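Local coordinates for putative aspartate aminotransferase (Thermus thermophilus, PDB 1IUG), which probably acts as a pyridoxal 5'-phosphate-dependent aminotransferase, exchanging amino groups between amino acids such as aspartate and 2-oxo acids, at residues 107-111 and 276-280. Numbering follows the deposited sequence.
Sequences PYGDT and VPKRF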
loop_
_atom_site.group_PDB
_atom_site.type_symbol
_atom_site.label_atom_id
_atom_site.label_comp_id
_atom_site.label_asym_id
_atom_site.label_seq_id
_atom_site.Cartn_x
_atom_site.Cartn_y
_atom_site.Cartn_z
ATOM N N PRO A 107 -30.163 8.022 9.605
ATOM C CA PRO A 107 -29.865 9.364 9.096
ATOM C C PRO A 107 -28.410 9.700 9.430
ATOM O O PRO A 107 -27.929 9.363 10.517
ATOM C CB PRO A 107 -30.818 10.245 9.902
ATOM C CG PRO A 107 -31.989 9.341 10.142
ATOM C CD PRO A 107 -31.324 8.043 10.513
ATOM N N TYR A 108 -27.698 10.310 8.486
ATOM C CA TYR A 108 -26.309 10.690 8.720
ATOM C C TYR A 108 -26.244 11.552 9.978
ATOM O O TYR A 108 -26.949 12.555 10.093
ATOM C CB TYR A 108 -25.736 11.451 7.516
ATOM C CG TYR A 108 -25.148 10.569 6.426
ATOM C CD1 TYR A 108 -23.964 10.929 5.779
ATOM C CD2 TYR A 108 -25.776 9.385 6.033
ATOM C CE1 TYR A 108 -23.421 10.137 4.766
ATOM C CE2 TYR A 108 -25.238 8.583 5.016
ATOM C CZ TYR A 108 -24.063 8.969 4.389
ATOM O OH TYR A 108 -23.537 8.199 3.376
ATOM N N GLY A 109 -25.438 11.115 10.941
ATOM C CA GLY A 109 -25.306 11.834 12.196
ATOM C C GLY A 109 -25.779 10.966 13.347
ATOM O O GLY A 109 -25.444 11.214 14.508
ATOM N N ASP A 110 -26.568 9.945 13.017
ATOM C CA ASP A 110 -27.104 9.007 14.002
ATOM C C ASP A 110 -26.248 7.748 14.104
ATOM O O ASP A 110 -25.363 7.514 13.281
ATOM C CB ASP A 110 -28.541 8.607 13.640
ATOM C CG ASP A 110 -29.549 9.710 13.915
ATOM O OD1 ASP A 110 -29.238 10.897 13.667
ATOM O OD2 ASP A 110 -30.665 9.384 14.374
ATOM N N THR A 111 -26.511 6.956 15.138
ATOM C CA THR A 111 -25.800 5.701 15.367
ATOM C C THR A 111 -26.819 4.615 15.705
ATOM O O THR A 111 -27.919 4.909 16.177
ATOM C CB THR A 111 -24.771 5.812 16.525
ATOM O OG1 THR A 111 -25.424 6.272 17.714
ATOM C CG2 THR A 111 -23.644 6.766 16.160
ATOM N N VAL A 276 -23.575 18.052 13.926
ATOM C CA VAL A 276 -24.194 17.006 13.118
ATOM C C VAL A 276 -24.549 15.734 13.899
ATOM O O VAL A 276 -25.674 15.248 13.806
ATOM C CB VAL A 276 -23.315 16.646 11.894
ATOM C CG1 VAL A 276 -23.944 15.519 11.092
ATOM C CG2 VAL A 276 -23.123 17.865 11.019
ATOM N N PRO A 277 -23.603 15.190 14.689
ATOM C CA PRO A 277 -23.880 13.970 15.457
ATOM C C PRO A 277 -24.512 14.173 16.839
ATOM O O PRO A 277 -24.532 15.282 17.370
ATOM C CB PRO A 277 -22.496 13.352 15.585
ATOM C CG PRO A 277 -21.642 14.565 15.814
ATOM C CD PRO A 277 -22.176 15.564 14.802
ATOM N N LYS A 278 -25.041 13.084 17.398
ATOM C CA LYS A 278 -25.650 13.080 18.732
ATOM C C LYS A 278 -24.556 12.611 19.691
ATOM O O LYS A 278 -24.427 13.110 20.806
ATOM C CB LYS A 278 -26.821 12.089 18.803
ATOM C CG LYS A 278 -27.917 12.279 17.763
ATOM C CD LYS A 278 -28.570 13.657 17.865
ATOM C CE LYS A 278 -29.680 13.853 16.826
ATOM N NZ LYS A 278 -29.895 12.667 15.940
ATOM N N ARG A 279 -23.812 11.603 19.243
ATOM C CA ARG A 279 -22.698 11.019 19.979
ATOM C C ARG A 279 -21.443 11.590 19.339
ATOM O O ARG A 279 -21.225 11.435 18.136
ATOM C CB ARG A 279 -22.712 9.502 19.817
ATOM C CG ARG A 279 -23.524 8.744 20.849
ATOM C CD ARG A 279 -22.998 8.972 22.252
ATOM N NE ARG A 279 -23.057 7.749 23.051
ATOM C CZ ARG A 279 -22.214 6.725 22.926
ATOM N NH1 ARG A 279 -21.236 6.759 22.026
ATOM N NH2 ARG A 279 -22.336 5.671 23.721
ATOM N N PHE A 280 -20.603 12.219 20.148
ATOM C CA PHE A 280 -19.404 12.853 19.629
ATOM C C PHE A 280 -18.112 12.052 19.659
ATOM O O PHE A 280 -17.702 11.541 20.701
ATOM C CB PHE A 280 -19.197 14.204 20.319
ATOM C CG PHE A 280 -20.396 15.104 20.246
ATOM C CD1 PHE A 280 -21.456 14.944 21.138
ATOM C CD2 PHE A 280 -20.484 16.087 19.270
ATOM C CE1 PHE A 280 -22.589 15.752 21.053
ATOM C CE2 PHE A 280 -21.608 16.901 19.175
ATOM C CZ PHE A 280 -22.665 16.733 20.067
HETATM O O HOH W 1 -24.555 10.373 16.906
#
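The Asp110 carboxylate is approached at its OD1 corner from one side by the ammonium group of Lys278, raised some 44° out of the carboxylate plane, making a salt bridge of 3.0 Å from NZ to OD1. The approach favours OD1: OD2 lies 3.7 Å from the same NZ. This pair borders a contact that exemplifies how the two domains of a fold type I pyridoxal-phosphate enzyme meet through loops. The type II beta turn from Pro107 to Asp110 follows the edge strand 100-105 of the large-domain sheet, whereas 276-280 leaves strand 274-275 at the edge of the sheet of the small domain.

The lysine chain sets CG beside the backbone N (chi1 -55°) and is bent at chi2 and chi4, although the eclipsed last torsion is doubtful. Alongside the ion pair, backbone meets backbone. Gly109 occupies the third position of the turn, where its positive phi (117°) suits a residue without a side chain, and its CA comes within 3.8 Å of Val276 O. Val276 CG1 packs 4.1 Å from Gly109 CA; the same valine side chain lies about 6 Å from that of Arg322, a predicted substrate-binding residue. The ring end of Tyr108 leads away from the contact, onto Pro315 and Leu316, and Pro277 rests on Ala136.

The Gly109 carbonyl oxygen gathers several partners: a weak hydrogen bond from Lys278 N, a CA-H...O contact from Pro277 CA at 3.3 Å, and a water. That water donates to Gly109 O and accepts from Arg279 N, with 2.7 Å separating its oxygen from each.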